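PDB 6NGG: CD160 antigen from Homo sapiens, which acts as an immune-cell receptor for classical and non-classical MHC class I molecules, also binds TNFRSF14, and delivers stimulatory or inhibitory signals that regulate cell activation and differentiation. Local coordinates for residues A[1-5]-A[96-100]; A[31-35]-A[68-72]; A[77-82]-A[104-108]. The protein carries 1 engineered substitution. All coordinates share one frame; numbering follows the deposited sequence.

Contact 1. Residues A[1-5]-A[96-100]; sequences MINIT and IRLQG
Ile96 meets the start of the chain through the end of Met1: the methyl CE of Met1 lies 3.6 Å from the carbonyl O of Ile96 and, more loosely, 4.4 Å from its branch CG2. A bend about the last torsion of Met1 (chi3 -74°) turns CE toward the Ile96 carbonyl; SD, closer to the backbone, lies beside CD1 of Leu98. Leu98 makes the largest single contribution. Its CD1 presses against CB of Met1 at 3.4 Å, tighter than usual for two carbons, and also touches the carbonyl carbon of Ile2, while CD2 lies beside O of Ile2. The Met1 and Leu98 side chains run alongside one another with opposite headings. On the other flank, CB of Leu98 rests on CG1 of Ile4 at 3.7 Å, and CD1 of Ile4 reaches on to O of Leu98. Ile4 also touches Cys87 and Ala89 of strand 83-91. Gln99 contributes through its backbone: a water accepts from Ile4 N at 2.9 Å and donates to Gln99 O at 3.2 Å. Gly100 ends the run with its CA near O of Ile4. Strands 3-5 and 97-99 run in roughly the same direction, 33° apart, yet no direct hydrogen bond joins them. The two sheets of the immunoglobulin-like domain therefore meet here through apolar side chains, supplemented by a single water bridge between backbones.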
ATOM      1  N   MET A   1      -5.170  -2.455  14.230  1.00 25.99           N
ATOM      2  CA  MET A   1      -5.513  -2.183  12.839  1.00 20.56           C
ATOM      3  C   MET A   1      -6.999  -2.053  12.748  1.00 21.43           C
ATOM      4  O   MET A   1      -7.683  -3.013  13.046  1.00 21.90           O
ATOM      5  CB  MET A   1      -5.157  -3.366  11.900  1.00 23.35           C
ATOM      6  CG  MET A   1      -3.730  -3.820  11.827  1.00 24.38           C
ATOM      7  SD  MET A   1      -3.473  -4.693  10.228  1.00 22.38           S
ATOM      8  CE  MET A   1      -4.242  -6.263  10.376  1.00 23.82           C
ATOM      9  N   ILE A   2      -7.506  -0.924  12.263  1.00 20.13           N
ATOM     10  CA  ILE A   2      -8.930  -0.772  12.028  1.00 22.63           C
ATOM     11  C   ILE A   2      -9.240  -0.901  10.581  1.00 20.39           C
ATOM     12  O   ILE A   2     -10.131  -1.629  10.216  1.00 17.03           O
ATOM     13  CB  ILE A   2      -9.485   0.645  12.409  1.00 27.06           C
ATOM     14  CG1 ILE A   2      -8.878   1.182  13.696  1.00 31.09           C
ATOM     15  CG2 ILE A   2     -11.027   0.603  12.499  1.00 31.03           C
ATOM     16  CD1 ILE A   2      -8.971   0.260  14.891  1.00 32.72           C
ATOM     17  N   ASN A   3      -8.552  -0.104   9.737  1.00 17.63           N
ATOM     18  CA  ASN A   3      -8.897  -0.001   8.319  1.00 18.88           C
ATOM     19  C   ASN A   3      -7.659   0.485   7.515  1.00 16.22           C
ATOM     20  O   ASN A   3      -6.771   1.035   8.079  1.00 16.81           O
ATOM     21  CB  ASN A   3     -10.047   0.989   8.093  1.00 19.14           C
ATOM     22  CG  ASN A   3      -9.664   2.412   8.423  1.00 19.35           C
ATOM     23  OD1 ASN A   3      -9.362   2.724   9.575  1.00 21.77           O
ATOM     24  ND2 ASN A   3      -9.700   3.288   7.447  1.00 19.18           N
ATOM     25  N   ILE A   4      -7.667   0.269   6.225  1.00 15.26           N
ATOM     26  CA  ILE A   4      -6.565   0.659   5.307  1.00 16.74           C
ATOM     27  C   ILE A   4      -7.099   1.617   4.293  1.00 16.13           C
ATOM     28  O   ILE A   4      -8.116   1.320   3.726  1.00 14.80           O
ATOM     29  CB  ILE A   4      -6.011  -0.541   4.516  1.00 20.50           C
ATOM     30  CG1 ILE A   4      -5.714  -1.703   5.410  1.00 24.22           C
ATOM     31  CG2 ILE A   4      -4.727  -0.126   3.805  1.00 21.29           C
ATOM     32  CD1 ILE A   4      -4.977  -2.823   4.675  1.00 27.96           C
ATOM     33  N   THR A   5      -6.460   2.778   4.091  1.00 14.17           N
ATOM     34  CA  THR A   5      -6.863   3.714   3.096  1.00 15.36           C
ATOM     35  C   THR A   5      -5.813   3.757   2.000  1.00 14.06           C
ATOM     36  O   THR A   5      -4.621   3.446   2.242  1.00 14.62           O
ATOM     37  CB  THR A   5      -7.080   5.116   3.673  1.00 15.84           C
ATOM     38  OG1 THR A   5      -5.895   5.592   4.300  1.00 14.18           O
ATOM     39  CG2 THR A   5      -8.187   5.076   4.663  1.00 15.84           C
ATOM     40  N   ILE A  96      -5.368 -11.811  11.541  1.00 26.15           N
ATOM     41  CA  ILE A  96      -6.303 -10.918  10.851  1.00 28.71           C
ATOM     42  C   ILE A  96      -5.728 -10.186   9.636  1.00 27.83           C
ATOM     43  O   ILE A  96      -4.578  -9.756   9.650  1.00 23.46           O
ATOM     44  CB  ILE A  96      -6.865  -9.870  11.806  1.00 28.87           C
ATOM     45  CG1 ILE A  96      -7.736 -10.568  12.855  1.00 34.38           C
ATOM     46  CG2 ILE A  96      -7.710  -8.864  11.043  1.00 31.38           C
ATOM     47  CD1 ILE A  96      -7.873  -9.756  14.120  1.00 33.38           C
ATOM     48  N   ARG A  97      -6.563 -10.029   8.609  1.00 28.35           N
ATOM     49  CA  ARG A  97      -6.211  -9.345   7.395  1.00 29.48           C
ATOM     50  C   ARG A  97      -7.087  -8.105   7.327  1.00 26.22           C
ATOM     51  O   ARG A  97      -8.209  -8.074   7.839  1.00 27.90           O
ATOM     52  CB  ARG A  97      -6.490 -10.242   6.165  1.00 38.45           C
ATOM     53  CG  ARG A  97      -7.979 -10.127   5.751  1.00 50.04           C
ATOM     54  CD  ARG A  97      -8.505 -10.747   4.448  1.00 57.70           C
ATOM     55  NE  ARG A  97      -9.913 -11.175   4.652  1.00 63.10           N
ATOM     56  CZ  ARG A  97     -10.812 -11.452   3.694  1.00 65.65           C
ATOM     57  NH1 ARG A  97     -10.499 -11.346   2.391  1.00 65.13           N
ATOM     58  NH2 ARG A  97     -12.048 -11.853   4.048  1.00 52.34           N
ATOM     59  N   LEU A  98      -6.600  -7.059   6.705  1.00 22.11           N
ATOM     60  CA  LEU A  98      -7.455  -5.959   6.287  1.00 19.30           C
ATOM     61  C   LEU A  98      -7.140  -5.743   4.798  1.00 20.03           C
ATOM     62  O   LEU A  98      -6.018  -5.991   4.353  1.00 15.46           O
ATOM     63  CB  LEU A  98      -7.218  -4.661   7.083  1.00 24.07           C
ATOM     64  CG  LEU A  98      -7.619  -4.626   8.578  1.00 26.28           C
ATOM     65  CD1 LEU A  98      -7.144  -3.316   9.162  1.00 28.09           C
ATOM     66  CD2 LEU A  98      -9.108  -4.809   8.671  1.00 29.09           C
ATOM     67  N   GLN A  99      -8.135  -5.343   4.045  1.00 19.50           N
ATOM     68  CA  GLN A  99      -7.948  -5.146   2.617  1.00 23.44           C
ATOM     69  C   GLN A  99      -8.403  -3.741   2.327  1.00 20.27           C
ATOM     70  O   GLN A  99      -9.394  -3.278   2.898  1.00 18.43           O
ATOM     71  CB  GLN A  99      -8.899  -6.034   1.852  1.00 25.93           C
ATOM     72  CG  GLN A  99      -8.688  -7.514   1.894  1.00 32.63           C
ATOM     73  CD  GLN A  99      -9.869  -8.180   1.202  1.00 35.11           C
ATOM     74  OE1 GLN A  99     -10.674  -8.873   1.833  1.00 35.13           O
ATOM     75  NE2 GLN A  99     -10.025  -7.905  -0.091  1.00 26.96           N
ATOM     76  N   GLY A 100      -7.734  -3.099   1.402  1.00 19.72           N
ATOM     77  CA  GLY A 100      -8.192  -1.865   0.868  1.00 18.78           C
ATOM     78  C   GLY A 100      -9.118  -2.049  -0.305  1.00 19.45           C
ATOM     79  O   GLY A 100      -9.362  -3.176  -0.754  1.00 16.28           O
TER
HETATM   80  O   HOH W   1      -9.860  -1.473   5.458  1.00 20.96           O

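Contact 2. Residues A[31-35]-A[68-72]. Engineered in segment 31-35: Met33 (natural residue Val).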
ATOM      1  N   PHE A  31       2.095  -5.946  12.511  1.00 16.97           N
ATOM      2  CA  PHE A  31       1.430  -6.231  11.216  1.00 18.28           C
ATOM      3  C   PHE A  31       2.409  -5.899  10.089  1.00 16.46           C
ATOM      4  O   PHE A  31       3.292  -5.077  10.256  1.00 15.85           O
ATOM      5  CB  PHE A  31       0.080  -5.488  11.006  1.00 16.40           C
ATOM      6  CG  PHE A  31       0.164  -4.006  11.120  1.00 15.54           C
ATOM      7  CD1 PHE A  31       0.572  -3.200  10.013  1.00 14.23           C
ATOM      8  CD2 PHE A  31      -0.158  -3.387  12.313  1.00 16.08           C
ATOM      9  CE1 PHE A  31       0.662  -1.848  10.117  1.00 14.65           C
ATOM     10  CE2 PHE A  31      -0.058  -1.991  12.411  1.00 18.31           C
ATOM     11  CZ  PHE A  31       0.340  -1.214  11.298  1.00 17.65           C
ATOM     12  N   VAL A  32       2.239  -6.569   8.963  1.00 15.88           N
ATOM     13  CA  VAL A  32       2.918  -6.249   7.714  1.00 13.73           C
ATOM     14  C   VAL A  32       1.907  -5.672   6.736  1.00 14.25           C
ATOM     15  O   VAL A  32       0.771  -6.127   6.643  1.00 13.77           O
ATOM     16  CB  VAL A  32       3.642  -7.489   7.131  1.00 14.94           C
ATOM     17  CG1 VAL A  32       2.664  -8.632   6.843  1.00 16.22           C
ATOM     18  CG2 VAL A  32       4.444  -7.157   5.895  1.00 14.23           C
ATOM     19  N   MET A  33       2.352  -4.636   6.030  1.00 13.45           N
ATOM     20  CA  MET A  33       1.606  -3.963   4.976  1.00 13.01           C
ATOM     21  C   MET A  33       2.199  -4.395   3.657  1.00 12.43           C
ATOM     22  O   MET A  33       3.389  -4.604   3.541  1.00 12.13           O
ATOM     23  CB  MET A  33       1.742  -2.438   5.086  1.00 12.99           C
ATOM     24  CG  MET A  33       1.173  -1.814   6.395  1.00 13.89           C
ATOM     25  SD  MET A  33       1.499   0.035   6.583  1.00  9.27           S
ATOM     26  CE  MET A  33       3.238   0.094   6.928  1.00 13.68           C
ATOM     27  N   PHE A  34       1.363  -4.483   2.642  1.00 13.20           N
ATOM     28  CA  PHE A  34       1.823  -4.847   1.298  1.00 13.77           C
ATOM     29  C   PHE A  34       0.831  -4.417   0.210  1.00 12.81           C
ATOM     30  O   PHE A  34      -0.294  -4.154   0.441  1.00 11.44           O
ATOM     31  CB  PHE A  34       2.164  -6.361   1.245  1.00 14.08           C
ATOM     32  CG  PHE A  34       1.059  -7.296   1.795  1.00 13.65           C
ATOM     33  CD1 PHE A  34       0.936  -7.546   3.159  1.00 14.75           C
ATOM     34  CD2 PHE A  34       0.188  -7.933   0.928  1.00 15.76           C
ATOM     35  CE1 PHE A  34      -0.043  -8.365   3.647  1.00 15.31           C
ATOM     36  CE2 PHE A  34      -0.797  -8.777   1.408  1.00 16.47           C
ATOM     37  CZ  PHE A  34      -0.932  -8.959   2.780  1.00 15.68           C
ATOM     38  N   LEU A  35       1.338  -4.304  -0.988  1.00 13.51           N
ATOM     39  CA  LEU A  35       0.579  -3.811  -2.101  1.00 13.59           C
ATOM     40  C   LEU A  35       0.703  -4.874  -3.152  1.00 14.12           C
ATOM     41  O   LEU A  35       1.826  -5.272  -3.501  1.00 12.35           O
ATOM     42  CB  LEU A  35       1.251  -2.499  -2.605  1.00 12.92           C
ATOM     43  CG  LEU A  35       0.697  -1.997  -3.977  1.00 13.85           C
ATOM     44  CD1 LEU A  35      -0.719  -1.450  -3.802  1.00 13.69           C
ATOM     45  CD2 LEU A  35       1.523  -0.976  -4.587  1.00 12.65           C
ATOM     46  N   SER A  68       0.145   4.086   9.966  1.00 15.05           N
ATOM     47  CA  SER A  68       1.395   3.585   9.415  1.00 15.32           C
ATOM     48  C   SER A  68       1.284   3.588   7.912  1.00 15.74           C
ATOM     49  O   SER A  68       0.263   3.076   7.391  1.00 13.78           O
ATOM     50  CB  SER A  68       1.577   2.141   9.888  1.00 16.06           C
ATOM     51  OG  SER A  68       1.861   2.037  11.289  1.00 14.77           O
ATOM     52  N   GLN A  69       2.362   3.989   7.219  1.00 16.06           N
ATOM     53  CA  GLN A  69       2.283   4.178   5.795  1.00 16.77           C
ATOM     54  C   GLN A  69       3.257   3.324   5.022  1.00 17.22           C
ATOM     55  O   GLN A  69       4.408   3.172   5.450  1.00 15.24           O
ATOM     56  CB  GLN A  69       2.503   5.629   5.457  1.00 19.82           C
ATOM     57  CG  GLN A  69       2.237   5.967   4.013  1.00 22.74           C
ATOM     58  CD  GLN A  69       2.740   7.357   3.696  1.00 26.55           C
ATOM     59  OE1 GLN A  69       2.054   8.357   3.978  1.00 28.93           O
ATOM     60  NE2 GLN A  69       3.936   7.437   3.088  1.00 26.79           N
ATOM     61  N   LEU A  70       2.781   2.802   3.892  1.00 15.28           N
ATOM     62  CA  LEU A  70       3.644   2.146   2.865  1.00 15.06           C
ATOM     63  C   LEU A  70       3.552   2.909   1.554  1.00 16.20           C
ATOM     64  O   LEU A  70       2.457   3.218   1.083  1.00 15.04           O
ATOM     65  CB  LEU A  70       3.249   0.736   2.637  1.00 16.02           C
ATOM     66  CG  LEU A  70       3.733   0.004   1.371  1.00 18.53           C
ATOM     67  CD1 LEU A  70       5.215  -0.114   1.458  1.00 21.57           C
ATOM     68  CD2 LEU A  70       3.176  -1.369   1.297  1.00 19.66           C
ATOM     69  N   MET A  71       4.700   3.229   0.960  1.00 15.56           N
ATOM     70  CA  MET A  71       4.696   3.987  -0.334  1.00 17.50           C
ATOM     71  C   MET A  71       5.501   3.183  -1.347  1.00 16.76           C
ATOM     72  O   MET A  71       6.642   2.726  -1.025  1.00 15.61           O
ATOM     73  CB  MET A  71       5.192   5.423  -0.171  1.00 19.03           C
ATOM     74  CG  MET A  71       5.363   6.185  -1.496  1.00 21.01           C
ATOM     75  SD  MET A  71       6.070   7.847  -1.374  1.00 19.92           S
ATOM     76  CE  MET A  71       4.771   8.495  -0.430  1.00 22.09           C
ATOM     77  N   PHE A  72       4.840   2.833  -2.455  1.00 15.89           N
ATOM     78  CA  PHE A  72       5.479   2.173  -3.567  1.00 17.28           C
ATOM     79  C   PHE A  72       5.682   3.226  -4.657  1.00 17.35           C
ATOM     80  O   PHE A  72       4.720   3.869  -5.085  1.00 15.33           O
ATOM     81  CB  PHE A  72       4.618   1.040  -4.049  1.00 18.80           C
ATOM     82  CG  PHE A  72       5.136   0.369  -5.270  1.00 18.29           C
ATOM     83  CD1 PHE A  72       6.312  -0.361  -5.214  1.00 19.83           C
ATOM     84  CD2 PHE A  72       4.414   0.411  -6.468  1.00 19.06           C
ATOM     85  CE1 PHE A  72       6.791  -1.044  -6.321  1.00 20.67           C
ATOM     86  CE2 PHE A  72       4.914  -0.257  -7.585  1.00 20.14           C
ATOM     87  CZ  PHE A  72       6.122  -0.938  -7.520  1.00 20.39           C
TER
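Ser68 OG lies against the edge of the Phe31 ring, 3.6 Å from CZ and near the ring plane, while two polar groups from elsewhere in the chain, Arg56 NH1 and His23 NE2, hydrogen-bond to the same oxygen. These two bonds satisfy the buried hydroxyl, and the aromatic edge packs beside it. Phe31 CG lies between its own backbone N and carbonyl carbon (chi1 57°), which aims the ring at strand 67-74 and brings CZ up to CB of Ser68 as well. Met33, an engineered residue where the natural chain has valine, reaches farther across the gap. Its SD comes within 3.4 Å of the carbonyl O of Ser68, and the chain then bends (chi3 -72°) to carry CE alongside O of Gln69, at 3.6 Å. CG of the same methionine lies at the edge of the Phe31 ring, in its plane. From the opposite strand Leu70 reaches back with its CD2 branch, which settles on the backbone of Phe34, 3.7 Å from CA, and more distantly faces CB of Met33. Leu35 and Phe72 close the row, crossing at about a right angle; CD2 of Leu35 lies 3.7 Å from both CD2 and CB of Phe72. Strands 31-35 and 68-72 belong to different sheets of the immunoglobulin-like sandwich and pack face to face in its core, their axes 7.7 Å apart at closest and inclined at -30°. Strand 14-22 joins from one sheet through Val21, which touches Met33, and strand 50-52 from the other through Lys50 and Leu52, both in contact with Leu70.

Contact 3. Residues A[77-82]-A[104-108]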
ATOM      1  N   VAL A  77       6.047   5.616 -15.360  1.00 18.13           N
ATOM      2  CA  VAL A  77       4.942   4.691 -15.590  1.00 19.67           C
ATOM      3  C   VAL A  77       5.048   4.115 -17.020  1.00 22.28           C
ATOM      4  O   VAL A  77       5.113   4.844 -17.974  1.00 20.53           O
ATOM      5  CB  VAL A  77       3.570   5.366 -15.356  1.00 19.61           C
ATOM      6  CG1 VAL A  77       2.396   4.421 -15.585  1.00 20.14           C
ATOM      7  CG2 VAL A  77       3.467   5.812 -13.897  1.00 19.76           C
ATOM      8  N   THR A  78       5.090   2.818 -17.138  1.00 21.72           N
ATOM      9  CA  THR A  78       5.025   2.098 -18.441  1.00 24.52           C
ATOM     10  C   THR A  78       3.810   1.147 -18.528  1.00 24.09           C
ATOM     11  O   THR A  78       3.000   1.023 -17.562  1.00 21.35           O
ATOM     12  CB  THR A  78       6.298   1.245 -18.596  1.00 26.52           C
ATOM     13  OG1 THR A  78       6.204   0.073 -17.749  1.00 28.17           O
ATOM     14  CG2 THR A  78       7.544   2.062 -18.284  1.00 25.75           C
ATOM     15  N   PRO A  79       3.659   0.445 -19.666  1.00 23.87           N
ATOM     16  CA  PRO A  79       2.562  -0.515 -19.763  1.00 23.17           C
ATOM     17  C   PRO A  79       2.622  -1.624 -18.745  1.00 20.60           C
ATOM     18  O   PRO A  79       1.614  -2.122 -18.333  1.00 21.58           O
ATOM     19  CB  PRO A  79       2.691  -1.043 -21.219  1.00 26.87           C
ATOM     20  CG  PRO A  79       3.364   0.088 -21.965  1.00 26.66           C
ATOM     21  CD  PRO A  79       4.397   0.530 -20.948  1.00 27.09           C
ATOM     22  N   LEU A  80       3.812  -1.992 -18.289  1.00 21.51           N
ATOM     23  CA  LEU A  80       3.948  -2.905 -17.197  1.00 21.59           C
ATOM     24  C   LEU A  80       3.099  -2.518 -15.983  1.00 19.62           C
ATOM     25  O   LEU A  80       2.738  -3.373 -15.237  1.00 15.93           O
ATOM     26  CB  LEU A  80       5.402  -2.972 -16.729  1.00 23.87           C
ATOM     27  CG  LEU A  80       6.102  -4.274 -16.357  1.00 26.62           C
ATOM     28  CD1 LEU A  80       5.735  -5.495 -17.174  1.00 25.13           C
ATOM     29  CD2 LEU A  80       7.595  -3.930 -16.574  1.00 27.41           C
ATOM     30  N   HIS A  81       2.886  -1.238 -15.756  1.00 17.13           N
ATOM     31  CA  HIS A  81       2.142  -0.791 -14.549  1.00 17.52           C
ATOM     32  C   HIS A  81       0.620  -0.723 -14.640  1.00 17.62           C
ATOM     33  O   HIS A  81      -0.029  -0.433 -13.622  1.00 18.54           O
ATOM     34  CB  HIS A  81       2.701   0.567 -14.073  1.00 17.27           C
ATOM     35  CG  HIS A  81       4.145   0.523 -13.795  1.00 18.80           C
ATOM     36  ND1 HIS A  81       5.067   1.056 -14.661  1.00 18.68           N
ATOM     37  CD2 HIS A  81       4.847  -0.097 -12.824  1.00 20.28           C
ATOM     38  CE1 HIS A  81       6.278   0.802 -14.220  1.00 20.97           C
ATOM     39  NE2 HIS A  81       6.173   0.131 -13.090  1.00 21.21           N
ATOM     40  N   SER A  82       0.073  -0.876 -15.843  1.00 18.87           N
ATOM     41  CA  SER A  82      -1.353  -0.908 -16.066  1.00 17.78           C
ATOM     42  C   SER A  82      -1.890  -2.108 -15.355  1.00 16.81           C
ATOM     43  O   SER A  82      -1.412  -3.174 -15.568  1.00 16.34           O
ATOM     44  CB  SER A  82      -1.703  -1.148 -17.546  1.00 18.77           C
ATOM     45  OG  SER A  82      -1.665   0.013 -18.238  1.00 22.44           O
ATOM     46  N   SER A 104      -7.086   1.388 -10.011  1.00 13.89           N
ATOM     47  CA  SER A 104      -6.382   0.992 -11.256  1.00 16.55           C
ATOM     48  C   SER A 104      -5.565   2.099 -11.771  1.00 17.33           C
ATOM     49  O   SER A 104      -5.943   3.304 -11.615  1.00 16.58           O
ATOM     50  CB  SER A 104      -7.377   0.613 -12.389  1.00 19.69           C
ATOM     51  OG  SER A 104      -8.395  -0.204 -11.913  1.00 22.60           O
ATOM     52  N   ILE A 105      -4.459   1.678 -12.395  1.00 16.74           N
ATOM     53  CA  ILE A 105      -3.627   2.488 -13.212  1.00 18.19           C
ATOM     54  C   ILE A 105      -3.872   2.049 -14.663  1.00 20.36           C
ATOM     55  O   ILE A 105      -3.813   0.837 -14.990  1.00 15.71           O
ATOM     56  CB  ILE A 105      -2.130   2.302 -12.905  1.00 19.92           C
ATOM     57  CG1 ILE A 105      -1.686   3.081 -11.711  1.00 20.95           C
ATOM     58  CG2 ILE A 105      -1.250   2.891 -13.993  1.00 20.07           C
ATOM     59  CD1 ILE A 105      -2.468   2.864 -10.496  1.00 25.46           C
ATOM     60  N   LEU A 106      -4.080   3.036 -15.546  1.00 21.40           N
ATOM     61  CA  LEU A 106      -4.187   2.690 -16.953  1.00 23.79           C
ATOM     62  C   LEU A 106      -3.165   3.484 -17.765  1.00 27.38           C
ATOM     63  O   LEU A 106      -3.160   4.739 -17.748  1.00 25.75           O
ATOM     64  CB  LEU A 106      -5.600   2.905 -17.475  1.00 26.22           C
ATOM     65  CG  LEU A 106      -5.723   2.675 -19.002  1.00 28.79           C
ATOM     66  CD1 LEU A 106      -5.634   1.186 -19.352  1.00 27.63           C
ATOM     67  CD2 LEU A 106      -6.973   3.358 -19.540  1.00 29.82           C
ATOM     68  N   PHE A 107      -2.275   2.739 -18.414  1.00 25.46           N
ATOM     69  CA  PHE A 107      -1.391   3.286 -19.424  1.00 26.79           C
ATOM     70  C   PHE A 107      -2.183   3.491 -20.726  1.00 31.94           C
ATOM     71  O   PHE A 107      -2.867   2.604 -21.248  1.00 31.19           O
ATOM     72  CB  PHE A 107      -0.168   2.406 -19.596  1.00 28.83           C
ATOM     73  CG  PHE A 107       0.926   3.028 -20.407  1.00 27.85           C
ATOM     74  CD1 PHE A 107       0.875   2.972 -21.808  1.00 33.45           C
ATOM     75  CD2 PHE A 107       2.016   3.661 -19.809  1.00 29.09           C
ATOM     76  CE1 PHE A 107       1.903   3.533 -22.597  1.00 31.57           C
ATOM     77  CE2 PHE A 107       3.059   4.225 -20.598  1.00 29.49           C
ATOM     78  CZ  PHE A 107       3.000   4.154 -21.985  1.00 28.76           C
ATOM     79  N   THR A 108      -2.078   4.703 -21.257  1.00 35.87           N
ATOM     80  CA  THR A 108      -2.912   5.112 -22.372  1.00 38.09           C
ATOM     81  C   THR A 108      -2.160   5.364 -23.678  1.00 37.50           C
ATOM     82  O   THR A 108      -0.926   5.395 -23.719  1.00 38.93           O
ATOM     83  CB  THR A 108      -3.727   6.330 -21.932  1.00 40.84           C
ATOM     84  OG1 THR A 108      -4.854   6.455 -22.778  1.00 54.11           O
ATOM     85  CG2 THR A 108      -2.898   7.593 -21.978  1.00 40.85           C
TER
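Pro79 covers one face of the Phe107 ring in a CH-pi contact: its CG stands 3.9 Å from the ring centroid and only 15° off the ring normal. The proline ring runs along the phenyl ring in the same sense. Phe107 extends its ring from the end of strand 97-107 against residues 77-79, its first torsion (chi1 -168°) turning CG away from the backbone N. Val77 O comes to the ring edge in the plane of the ring, 3.4 Å from Phe107 CE2. Thr78 C crowds Phe107 CD2 at 3.3 Å. Deeper in, CG1 of Val77 looks across to CG2 of Ile105, and CB of Ile105 packs against the carbonyl O of His81, which also accepts a hydrogen bond from Tyr85 OH. That bond, four residues along the chain, is the tyrosine corner familiar from immunoglobulin domains. Toward the polar edge, Ser82 CA makes a CA-H...O contact of 3.2 Å with O of Ile105. Next to it Ser82 OG accepts from Phe107 N at 2.8 Å, with an angle of 160° at the hydrogen, so a side chain takes the place of a backbone partner for this strand-end amide. Within the turn, Thr78 N donates to His81 ND1 at 3.0 Å and lies almost in the imidazole plane. An accepting ND1 is consistent with a neutral histidine protonated on NE2. The turn before strand 83-91 is thus joined to strand 97-107 by one firm hydrogen bond, Phe107 N to Ser82 OG, and by proline-aromatic packing beside it.

All three contacts belong to one immunoglobulin-like domain. Contacts 1 and 2 both span the two sheets; their centres are about 11 Å apart, and they touch directly where Met1 CG, at the partly exposed chain start, meets Phe31 CD2 at 3.6 Å. Contact 2 is nested within the loop closed by contact 1. Contacts 1 and 3 share strand 97-107 but use its two ends, with centres about 25 Å apart on opposite sides of the chain's centre. The centres of contacts 2 and 3 are about 21 Å apart; their nearest atoms, about 5 Å apart, do not touch. The Cys19-Cys87 disulfide provides a covalent link between the same two sheets.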